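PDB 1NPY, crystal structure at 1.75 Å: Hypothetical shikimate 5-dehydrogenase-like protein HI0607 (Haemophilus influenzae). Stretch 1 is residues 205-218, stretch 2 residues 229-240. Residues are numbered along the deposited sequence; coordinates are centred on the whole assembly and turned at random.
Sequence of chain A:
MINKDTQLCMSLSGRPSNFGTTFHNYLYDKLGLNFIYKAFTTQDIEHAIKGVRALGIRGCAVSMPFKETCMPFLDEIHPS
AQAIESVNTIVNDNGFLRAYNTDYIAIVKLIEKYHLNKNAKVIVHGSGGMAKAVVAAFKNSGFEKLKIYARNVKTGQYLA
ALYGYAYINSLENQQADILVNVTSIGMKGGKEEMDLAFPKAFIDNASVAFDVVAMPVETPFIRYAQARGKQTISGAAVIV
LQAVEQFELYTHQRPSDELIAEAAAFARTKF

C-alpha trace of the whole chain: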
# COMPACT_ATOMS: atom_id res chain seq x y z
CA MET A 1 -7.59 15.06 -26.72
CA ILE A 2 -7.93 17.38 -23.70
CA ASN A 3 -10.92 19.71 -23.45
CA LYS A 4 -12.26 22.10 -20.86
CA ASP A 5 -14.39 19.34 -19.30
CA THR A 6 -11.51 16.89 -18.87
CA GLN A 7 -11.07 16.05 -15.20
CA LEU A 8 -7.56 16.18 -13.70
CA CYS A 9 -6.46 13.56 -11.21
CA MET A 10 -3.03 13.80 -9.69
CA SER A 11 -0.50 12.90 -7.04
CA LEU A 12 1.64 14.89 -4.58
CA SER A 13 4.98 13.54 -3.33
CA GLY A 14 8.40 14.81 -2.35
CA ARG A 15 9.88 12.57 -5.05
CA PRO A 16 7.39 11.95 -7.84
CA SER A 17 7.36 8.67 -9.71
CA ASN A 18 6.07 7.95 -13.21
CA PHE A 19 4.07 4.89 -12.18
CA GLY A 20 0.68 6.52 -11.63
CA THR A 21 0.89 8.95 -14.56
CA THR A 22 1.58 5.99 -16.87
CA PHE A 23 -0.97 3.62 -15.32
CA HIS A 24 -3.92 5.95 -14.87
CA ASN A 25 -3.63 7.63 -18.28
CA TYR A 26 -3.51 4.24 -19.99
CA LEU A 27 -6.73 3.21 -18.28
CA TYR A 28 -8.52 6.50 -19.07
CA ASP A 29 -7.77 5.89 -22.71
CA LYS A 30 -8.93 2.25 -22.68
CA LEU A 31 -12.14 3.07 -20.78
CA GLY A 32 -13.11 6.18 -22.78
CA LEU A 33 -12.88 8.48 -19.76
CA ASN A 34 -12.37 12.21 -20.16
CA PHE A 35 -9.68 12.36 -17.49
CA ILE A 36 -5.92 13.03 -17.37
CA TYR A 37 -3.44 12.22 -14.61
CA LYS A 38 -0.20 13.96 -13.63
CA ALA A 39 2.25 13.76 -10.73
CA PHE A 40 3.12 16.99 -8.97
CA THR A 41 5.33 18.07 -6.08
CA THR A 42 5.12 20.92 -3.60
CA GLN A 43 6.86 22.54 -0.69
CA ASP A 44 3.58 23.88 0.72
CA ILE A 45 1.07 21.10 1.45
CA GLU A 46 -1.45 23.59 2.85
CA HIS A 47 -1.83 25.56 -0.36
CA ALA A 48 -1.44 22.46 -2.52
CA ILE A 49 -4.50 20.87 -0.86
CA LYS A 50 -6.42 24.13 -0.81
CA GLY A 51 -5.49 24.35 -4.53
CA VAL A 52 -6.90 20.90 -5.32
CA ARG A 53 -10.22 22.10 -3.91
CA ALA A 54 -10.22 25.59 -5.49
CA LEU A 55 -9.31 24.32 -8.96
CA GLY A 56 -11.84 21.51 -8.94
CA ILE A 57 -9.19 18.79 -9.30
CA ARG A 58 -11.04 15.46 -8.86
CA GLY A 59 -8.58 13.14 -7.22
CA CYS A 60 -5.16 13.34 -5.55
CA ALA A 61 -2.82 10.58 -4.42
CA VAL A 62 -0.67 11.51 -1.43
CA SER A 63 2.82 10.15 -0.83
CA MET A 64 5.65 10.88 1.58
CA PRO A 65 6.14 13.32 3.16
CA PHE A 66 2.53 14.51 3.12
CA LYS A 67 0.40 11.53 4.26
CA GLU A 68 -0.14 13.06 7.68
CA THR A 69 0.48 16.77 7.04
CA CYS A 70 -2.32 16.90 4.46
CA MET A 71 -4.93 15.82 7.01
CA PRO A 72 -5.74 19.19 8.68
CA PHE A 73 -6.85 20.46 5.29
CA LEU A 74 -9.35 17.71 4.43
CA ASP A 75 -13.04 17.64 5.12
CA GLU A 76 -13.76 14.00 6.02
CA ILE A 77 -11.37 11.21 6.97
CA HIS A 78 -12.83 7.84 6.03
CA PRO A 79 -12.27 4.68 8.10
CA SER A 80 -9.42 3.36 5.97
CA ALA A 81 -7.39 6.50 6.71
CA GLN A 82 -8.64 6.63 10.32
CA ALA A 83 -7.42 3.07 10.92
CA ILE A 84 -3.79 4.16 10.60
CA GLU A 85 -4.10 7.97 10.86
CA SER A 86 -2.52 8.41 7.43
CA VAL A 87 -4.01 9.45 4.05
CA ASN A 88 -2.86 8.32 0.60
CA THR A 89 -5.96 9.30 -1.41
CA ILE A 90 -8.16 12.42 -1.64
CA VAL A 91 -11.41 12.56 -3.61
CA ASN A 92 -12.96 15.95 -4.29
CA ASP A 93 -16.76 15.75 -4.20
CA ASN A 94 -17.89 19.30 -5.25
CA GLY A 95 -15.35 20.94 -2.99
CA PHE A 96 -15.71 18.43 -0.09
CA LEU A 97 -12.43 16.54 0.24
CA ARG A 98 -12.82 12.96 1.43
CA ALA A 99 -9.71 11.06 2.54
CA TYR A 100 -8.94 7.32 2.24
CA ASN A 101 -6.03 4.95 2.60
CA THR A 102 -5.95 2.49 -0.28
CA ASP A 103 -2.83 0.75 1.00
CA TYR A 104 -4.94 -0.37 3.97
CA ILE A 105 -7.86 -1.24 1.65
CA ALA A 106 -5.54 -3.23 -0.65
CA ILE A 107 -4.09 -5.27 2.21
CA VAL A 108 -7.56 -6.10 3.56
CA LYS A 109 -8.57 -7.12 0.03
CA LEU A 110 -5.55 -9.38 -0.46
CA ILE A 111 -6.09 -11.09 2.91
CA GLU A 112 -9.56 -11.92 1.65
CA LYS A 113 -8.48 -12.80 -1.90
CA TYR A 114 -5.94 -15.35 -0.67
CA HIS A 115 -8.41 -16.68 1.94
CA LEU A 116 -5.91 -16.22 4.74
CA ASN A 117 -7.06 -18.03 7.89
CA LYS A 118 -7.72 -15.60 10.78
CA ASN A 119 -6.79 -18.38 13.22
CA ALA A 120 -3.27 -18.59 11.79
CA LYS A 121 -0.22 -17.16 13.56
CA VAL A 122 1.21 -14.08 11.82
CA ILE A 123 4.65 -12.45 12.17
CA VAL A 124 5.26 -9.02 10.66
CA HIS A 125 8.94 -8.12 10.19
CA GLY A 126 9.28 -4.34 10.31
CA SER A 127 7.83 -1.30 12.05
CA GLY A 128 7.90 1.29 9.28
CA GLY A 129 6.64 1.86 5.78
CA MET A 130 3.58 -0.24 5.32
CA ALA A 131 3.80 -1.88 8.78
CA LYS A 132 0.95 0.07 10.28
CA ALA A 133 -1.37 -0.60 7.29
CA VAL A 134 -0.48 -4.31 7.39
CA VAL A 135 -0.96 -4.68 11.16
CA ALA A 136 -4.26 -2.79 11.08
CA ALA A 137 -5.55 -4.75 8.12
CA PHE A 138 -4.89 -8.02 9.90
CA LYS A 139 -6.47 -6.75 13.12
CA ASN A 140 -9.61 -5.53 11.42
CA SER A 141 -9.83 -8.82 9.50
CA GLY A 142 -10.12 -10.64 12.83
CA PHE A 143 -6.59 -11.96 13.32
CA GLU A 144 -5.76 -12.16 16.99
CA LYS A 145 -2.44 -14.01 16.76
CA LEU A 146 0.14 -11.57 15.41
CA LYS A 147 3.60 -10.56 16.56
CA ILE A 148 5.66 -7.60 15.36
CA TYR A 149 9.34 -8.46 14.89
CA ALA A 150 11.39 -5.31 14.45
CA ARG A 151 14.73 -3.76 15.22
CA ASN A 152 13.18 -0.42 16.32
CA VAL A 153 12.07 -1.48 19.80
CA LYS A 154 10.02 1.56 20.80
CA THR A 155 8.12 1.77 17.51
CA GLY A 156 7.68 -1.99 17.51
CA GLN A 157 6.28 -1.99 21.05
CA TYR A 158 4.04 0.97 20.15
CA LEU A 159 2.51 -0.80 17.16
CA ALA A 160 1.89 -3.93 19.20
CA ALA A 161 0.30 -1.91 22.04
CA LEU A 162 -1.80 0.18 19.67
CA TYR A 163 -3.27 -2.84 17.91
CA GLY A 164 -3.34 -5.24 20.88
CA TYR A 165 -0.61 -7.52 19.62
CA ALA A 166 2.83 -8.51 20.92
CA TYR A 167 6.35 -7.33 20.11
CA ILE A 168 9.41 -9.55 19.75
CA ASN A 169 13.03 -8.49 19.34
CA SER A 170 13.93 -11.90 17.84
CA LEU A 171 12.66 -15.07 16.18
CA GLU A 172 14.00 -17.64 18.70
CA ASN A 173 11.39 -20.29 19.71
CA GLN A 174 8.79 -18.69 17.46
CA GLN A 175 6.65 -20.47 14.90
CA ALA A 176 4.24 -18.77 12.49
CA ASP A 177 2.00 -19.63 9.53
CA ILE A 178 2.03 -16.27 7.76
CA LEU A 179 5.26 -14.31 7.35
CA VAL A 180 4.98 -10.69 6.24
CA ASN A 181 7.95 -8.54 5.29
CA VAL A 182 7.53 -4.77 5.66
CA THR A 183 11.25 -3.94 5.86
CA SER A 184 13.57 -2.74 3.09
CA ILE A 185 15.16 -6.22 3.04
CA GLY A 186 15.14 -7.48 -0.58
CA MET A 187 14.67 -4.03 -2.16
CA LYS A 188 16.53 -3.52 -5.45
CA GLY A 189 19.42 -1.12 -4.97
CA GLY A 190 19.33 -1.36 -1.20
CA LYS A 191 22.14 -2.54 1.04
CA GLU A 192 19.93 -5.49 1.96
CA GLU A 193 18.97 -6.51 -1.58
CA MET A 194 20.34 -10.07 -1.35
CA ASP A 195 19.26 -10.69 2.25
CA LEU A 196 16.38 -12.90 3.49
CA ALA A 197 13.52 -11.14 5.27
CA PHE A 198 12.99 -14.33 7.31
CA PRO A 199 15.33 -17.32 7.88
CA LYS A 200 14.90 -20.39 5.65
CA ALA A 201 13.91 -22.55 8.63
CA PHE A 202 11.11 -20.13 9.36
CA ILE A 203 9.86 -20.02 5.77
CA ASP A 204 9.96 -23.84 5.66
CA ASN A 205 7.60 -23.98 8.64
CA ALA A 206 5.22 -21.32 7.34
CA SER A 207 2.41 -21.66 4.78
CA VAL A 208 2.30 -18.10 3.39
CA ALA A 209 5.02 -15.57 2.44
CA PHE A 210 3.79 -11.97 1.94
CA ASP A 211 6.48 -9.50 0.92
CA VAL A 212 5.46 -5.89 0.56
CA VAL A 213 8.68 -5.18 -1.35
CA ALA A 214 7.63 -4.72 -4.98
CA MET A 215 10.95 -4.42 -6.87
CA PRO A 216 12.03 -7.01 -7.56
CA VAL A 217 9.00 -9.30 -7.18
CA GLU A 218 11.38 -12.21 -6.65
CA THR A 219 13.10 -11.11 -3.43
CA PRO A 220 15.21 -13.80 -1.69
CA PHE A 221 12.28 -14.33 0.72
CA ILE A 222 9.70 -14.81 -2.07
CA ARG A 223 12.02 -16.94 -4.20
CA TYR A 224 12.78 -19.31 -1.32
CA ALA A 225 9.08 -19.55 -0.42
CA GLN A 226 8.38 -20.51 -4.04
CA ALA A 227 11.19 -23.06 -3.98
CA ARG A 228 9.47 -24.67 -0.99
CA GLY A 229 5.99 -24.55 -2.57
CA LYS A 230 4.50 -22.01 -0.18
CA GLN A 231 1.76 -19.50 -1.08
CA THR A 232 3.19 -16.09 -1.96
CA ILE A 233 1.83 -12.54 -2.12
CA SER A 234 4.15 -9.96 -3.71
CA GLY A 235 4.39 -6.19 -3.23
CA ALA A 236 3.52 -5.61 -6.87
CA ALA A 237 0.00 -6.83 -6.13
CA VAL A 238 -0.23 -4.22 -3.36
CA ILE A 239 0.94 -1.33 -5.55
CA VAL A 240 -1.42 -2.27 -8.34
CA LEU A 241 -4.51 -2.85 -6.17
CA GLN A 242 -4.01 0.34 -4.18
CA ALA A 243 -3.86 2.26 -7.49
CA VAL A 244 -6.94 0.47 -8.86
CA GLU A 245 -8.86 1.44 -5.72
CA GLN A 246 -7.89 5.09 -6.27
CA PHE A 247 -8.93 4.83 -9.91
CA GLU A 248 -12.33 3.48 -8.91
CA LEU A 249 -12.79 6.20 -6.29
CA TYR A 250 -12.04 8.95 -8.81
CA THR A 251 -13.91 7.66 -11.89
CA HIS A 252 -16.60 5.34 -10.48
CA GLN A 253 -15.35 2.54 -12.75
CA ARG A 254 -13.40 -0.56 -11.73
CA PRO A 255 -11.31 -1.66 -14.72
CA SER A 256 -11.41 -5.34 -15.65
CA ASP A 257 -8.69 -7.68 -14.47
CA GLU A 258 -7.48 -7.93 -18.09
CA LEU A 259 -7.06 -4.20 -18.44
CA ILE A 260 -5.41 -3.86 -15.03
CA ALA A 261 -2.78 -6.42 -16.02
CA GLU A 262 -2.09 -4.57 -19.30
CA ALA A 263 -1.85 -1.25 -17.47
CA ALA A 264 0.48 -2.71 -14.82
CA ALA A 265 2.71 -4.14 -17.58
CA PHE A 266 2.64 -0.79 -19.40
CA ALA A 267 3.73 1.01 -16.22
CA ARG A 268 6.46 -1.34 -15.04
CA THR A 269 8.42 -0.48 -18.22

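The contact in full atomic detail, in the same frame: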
# COMPACT_ATOMS: atom_id res chain seq x y z
N ASN A 205 8.64 -23.65 7.67
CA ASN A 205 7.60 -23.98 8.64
C ASN A 205 6.33 -23.15 8.49
O ASN A 205 5.33 -23.39 9.18
CB ASN A 205 8.17 -23.81 10.05
CG ASN A 205 9.17 -24.90 10.37
OD1 ASN A 205 10.21 -24.64 10.98
ND2 ASN A 205 8.88 -26.11 9.93
N ALA A 206 6.36 -22.20 7.57
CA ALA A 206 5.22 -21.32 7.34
C ALA A 206 4.42 -21.87 6.17
O ALA A 206 4.86 -22.80 5.49
CB ALA A 206 5.74 -19.90 7.08
N SER A 207 3.24 -21.31 5.94
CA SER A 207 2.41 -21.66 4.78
C SER A 207 2.30 -20.52 3.77
O SER A 207 2.00 -20.76 2.60
CB SER A 207 1.06 -22.22 5.24
OG SER A 207 0.36 -21.25 5.96
N VAL A 208 2.52 -19.28 4.22
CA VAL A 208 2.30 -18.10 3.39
C VAL A 208 3.43 -17.08 3.56
O VAL A 208 3.79 -16.77 4.70
CB VAL A 208 1.00 -17.35 3.76
CG1 VAL A 208 0.82 -16.17 2.84
CG2 VAL A 208 -0.23 -18.25 3.65
N ALA A 209 3.99 -16.60 2.44
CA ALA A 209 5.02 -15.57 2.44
C ALA A 209 4.51 -14.33 1.73
O ALA A 209 4.19 -14.40 0.55
CB ALA A 209 6.28 -16.09 1.75
N PHE A 210 4.36 -13.22 2.45
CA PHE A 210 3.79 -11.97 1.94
C PHE A 210 4.86 -10.89 2.06
O PHE A 210 5.31 -10.55 3.16
CB PHE A 210 2.53 -11.67 2.74
CG PHE A 210 1.74 -10.43 2.35
CD1 PHE A 210 0.61 -10.12 3.09
CD2 PHE A 210 2.10 -9.59 1.31
CE1 PHE A 210 -0.15 -9.00 2.78
CE2 PHE A 210 1.36 -8.47 1.01
CZ PHE A 210 0.23 -8.17 1.75
N ASP A 211 5.39 -10.48 0.92
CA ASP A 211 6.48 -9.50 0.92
C ASP A 211 5.90 -8.25 0.30
O ASP A 211 5.51 -8.23 -0.87
CB ASP A 211 7.66 -10.00 0.08
CG ASP A 211 8.96 -9.27 0.37
OD1 ASP A 211 8.94 -8.15 0.94
OD2 ASP A 211 10.05 -9.77 0.04
N VAL A 212 5.93 -7.17 1.06
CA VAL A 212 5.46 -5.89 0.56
C VAL A 212 6.47 -5.22 -0.37
O VAL A 212 6.13 -4.34 -1.15
CB VAL A 212 5.01 -4.99 1.72
CG1 VAL A 212 4.44 -3.69 1.20
CG2 VAL A 212 3.93 -5.67 2.54
N VAL A 213 7.72 -5.67 -0.37
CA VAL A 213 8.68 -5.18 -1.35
C VAL A 213 8.20 -5.55 -2.76
O VAL A 213 7.81 -6.69 -3.00
CB VAL A 213 10.08 -5.81 -1.15
CG1 VAL A 213 10.96 -5.45 -2.32
CG2 VAL A 213 10.66 -5.34 0.16
N ALA A 214 8.19 -4.56 -3.65
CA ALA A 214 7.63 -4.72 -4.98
C ALA A 214 8.66 -4.83 -6.10
O ALA A 214 8.33 -5.38 -7.14
CB ALA A 214 6.66 -3.59 -5.27
N MET A 215 9.89 -4.36 -5.87
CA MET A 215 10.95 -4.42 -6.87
C MET A 215 12.20 -4.95 -6.18
O MET A 215 12.74 -4.29 -5.28
CB MET A 215 11.21 -3.03 -7.44
CG MET A 215 12.35 -2.96 -8.44
SD MET A 215 12.05 -3.89 -9.97
CE MET A 215 11.27 -2.57 -10.91
N PRO A 216 12.66 -6.13 -6.57
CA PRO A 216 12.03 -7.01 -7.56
C PRO A 216 10.84 -7.74 -6.94
O PRO A 216 10.77 -7.78 -5.72
CB PRO A 216 13.13 -8.04 -7.83
CG PRO A 216 13.78 -8.19 -6.47
CD PRO A 216 13.84 -6.77 -5.95
N VAL A 217 10.00 -8.39 -7.73
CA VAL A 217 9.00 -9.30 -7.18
C VAL A 217 9.72 -10.45 -6.47
O VAL A 217 9.35 -10.86 -5.36
CB VAL A 217 8.11 -9.83 -8.32
CG1 VAL A 217 7.14 -10.91 -7.81
CG2 VAL A 217 7.37 -8.66 -8.94
N GLU A 218 10.71 -11.01 -7.16
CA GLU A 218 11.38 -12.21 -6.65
C GLU A 218 12.50 -11.77 -5.71
O GLU A 218 13.70 -11.83 -6.06
CB GLU A 218 11.90 -13.06 -7.81
CG GLU A 218 10.81 -13.61 -8.71
CD GLU A 218 10.08 -14.79 -8.09
OE1 GLU A 218 10.69 -15.50 -7.26
OE2 GLU A 218 8.88 -14.99 -8.36
N GLY A 229 7.39 -24.34 -2.25
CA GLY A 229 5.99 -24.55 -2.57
C GLY A 229 4.98 -23.90 -1.64
O GLY A 229 3.87 -24.40 -1.46
N LYS A 230 5.37 -22.75 -1.08
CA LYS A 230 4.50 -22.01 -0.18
C LYS A 230 3.66 -21.03 -1.01
O LYS A 230 4.02 -20.73 -2.14
CB LYS A 230 5.36 -21.25 0.84
CG LYS A 230 6.39 -22.06 1.59
CD LYS A 230 5.75 -23.26 2.26
CE LYS A 230 6.62 -23.99 3.25
NZ LYS A 230 5.83 -24.99 4.03
N GLN A 231 2.56 -20.55 -0.46
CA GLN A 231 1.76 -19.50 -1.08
C GLN A 231 2.53 -18.19 -0.96
O GLN A 231 3.12 -17.95 0.09
CB GLN A 231 0.43 -19.39 -0.35
CG GLN A 231 -0.51 -18.35 -0.90
CD GLN A 231 -1.86 -18.40 -0.22
OE1 GLN A 231 -2.63 -19.34 -0.41
NE2 GLN A 231 -2.15 -17.39 0.59
N THR A 232 2.58 -17.41 -2.02
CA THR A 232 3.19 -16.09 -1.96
C THR A 232 2.29 -14.95 -2.44
O THR A 232 1.46 -15.13 -3.33
CB THR A 232 4.47 -16.00 -2.79
OG1 THR A 232 4.20 -16.22 -4.17
CG2 THR A 232 5.49 -17.03 -2.40
N ILE A 233 2.47 -13.81 -1.79
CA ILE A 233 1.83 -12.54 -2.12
C ILE A 233 2.94 -11.50 -2.25
O ILE A 233 3.75 -11.38 -1.34
CB ILE A 233 0.85 -12.10 -1.01
CG1 ILE A 233 -0.09 -13.26 -0.68
CG2 ILE A 233 0.01 -10.87 -1.44
CD1 ILE A 233 -1.05 -12.93 0.41
N SER A 234 3.01 -10.80 -3.38
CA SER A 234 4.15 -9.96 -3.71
C SER A 234 3.73 -8.50 -3.60
O SER A 234 2.54 -8.21 -3.67
CB SER A 234 4.60 -10.28 -5.14
OG SER A 234 5.14 -9.11 -5.73
N GLY A 235 4.68 -7.60 -3.42
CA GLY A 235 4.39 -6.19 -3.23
C GLY A 235 3.81 -5.53 -4.47
O GLY A 235 3.14 -4.50 -4.38
N ALA A 236 4.08 -6.12 -5.63
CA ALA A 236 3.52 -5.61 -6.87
C ALA A 236 1.99 -5.66 -6.84
O ALA A 236 1.33 -4.75 -7.35
CB ALA A 236 4.05 -6.36 -8.07
N ALA A 237 1.45 -6.74 -6.29
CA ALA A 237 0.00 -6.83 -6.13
C ALA A 237 -0.55 -5.70 -5.27
O ALA A 237 -1.68 -5.27 -5.53
CB ALA A 237 -0.42 -8.15 -5.53
N VAL A 238 0.17 -5.32 -4.21
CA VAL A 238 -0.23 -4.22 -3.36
C VAL A 238 -0.23 -2.91 -4.14
O VAL A 238 -1.22 -2.17 -4.10
CB VAL A 238 0.62 -4.09 -2.08
CG1 VAL A 238 0.15 -2.92 -1.27
CG2 VAL A 238 0.49 -5.33 -1.19
N ILE A 239 0.85 -2.62 -4.86
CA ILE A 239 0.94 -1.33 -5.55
C ILE A 239 -0.16 -1.21 -6.59
O ILE A 239 -0.78 -0.15 -6.75
CB ILE A 239 2.30 -1.15 -6.22
CG1 ILE A 239 3.37 -1.00 -5.14
CG2 ILE A 239 2.34 0.09 -7.09
CD1 ILE A 239 4.75 -0.84 -5.69
N VAL A 240 -0.38 -2.31 -7.32
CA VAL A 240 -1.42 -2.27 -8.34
C VAL A 240 -2.82 -2.12 -7.75
O VAL A 240 -3.61 -1.29 -8.22
CB VAL A 240 -1.34 -3.49 -9.29
CG1 VAL A 240 -2.56 -3.47 -10.22
CG2 VAL A 240 -0.05 -3.43 -10.08
O HOH W 1 4.08 -2.89 -2.00
O HOH W 2 7.58 -9.32 -3.80

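Two short strands, 208-211 and the one beginning at Gln231, lie side by side and run parallel. Their backbones form a ladder. Gln231 N donates to Ser207 O (3.1 Å), and Ala209 N donates to Gln231 O (2.8 Å). Ile233 N then donates to Ala209 O (3.0 Å), and Asp211 N to Ile233 O (2.9 Å).

Ile233 covers the most surface. Its side chain shares one face of the sheet with those of Val208, Phe210 and Gln231. Ile233 CG2 sits over the face of the Phe210 ring, 4.0 Å from its centroid, in a CH-pi contact. At the ring edge, Phe210 CE2 meets Val238 CG2 at 3.9 Å, so the ring reaches from the strand to the following helix.

Lys230 closes the start of the ladder. Its long side chain reaches back so that Lys230 NZ donates to Ala206 O at 2.8 Å, giving the charged amine a carbonyl partner.

At the other end, Gly235 comes close to the turn after the first strand. A side chain there would clash with Val212 O, Val213 O and Ala214 N. Water 1 donates to both Val212 O (2.7 Å) and Gly235 O (3.0 Å). Ser234 OG caps the helix by accepting from Ala236 N at 3.2 Å. Beyond it, Ala214 CB packs against Ile239 CD1 at 3.4 Å.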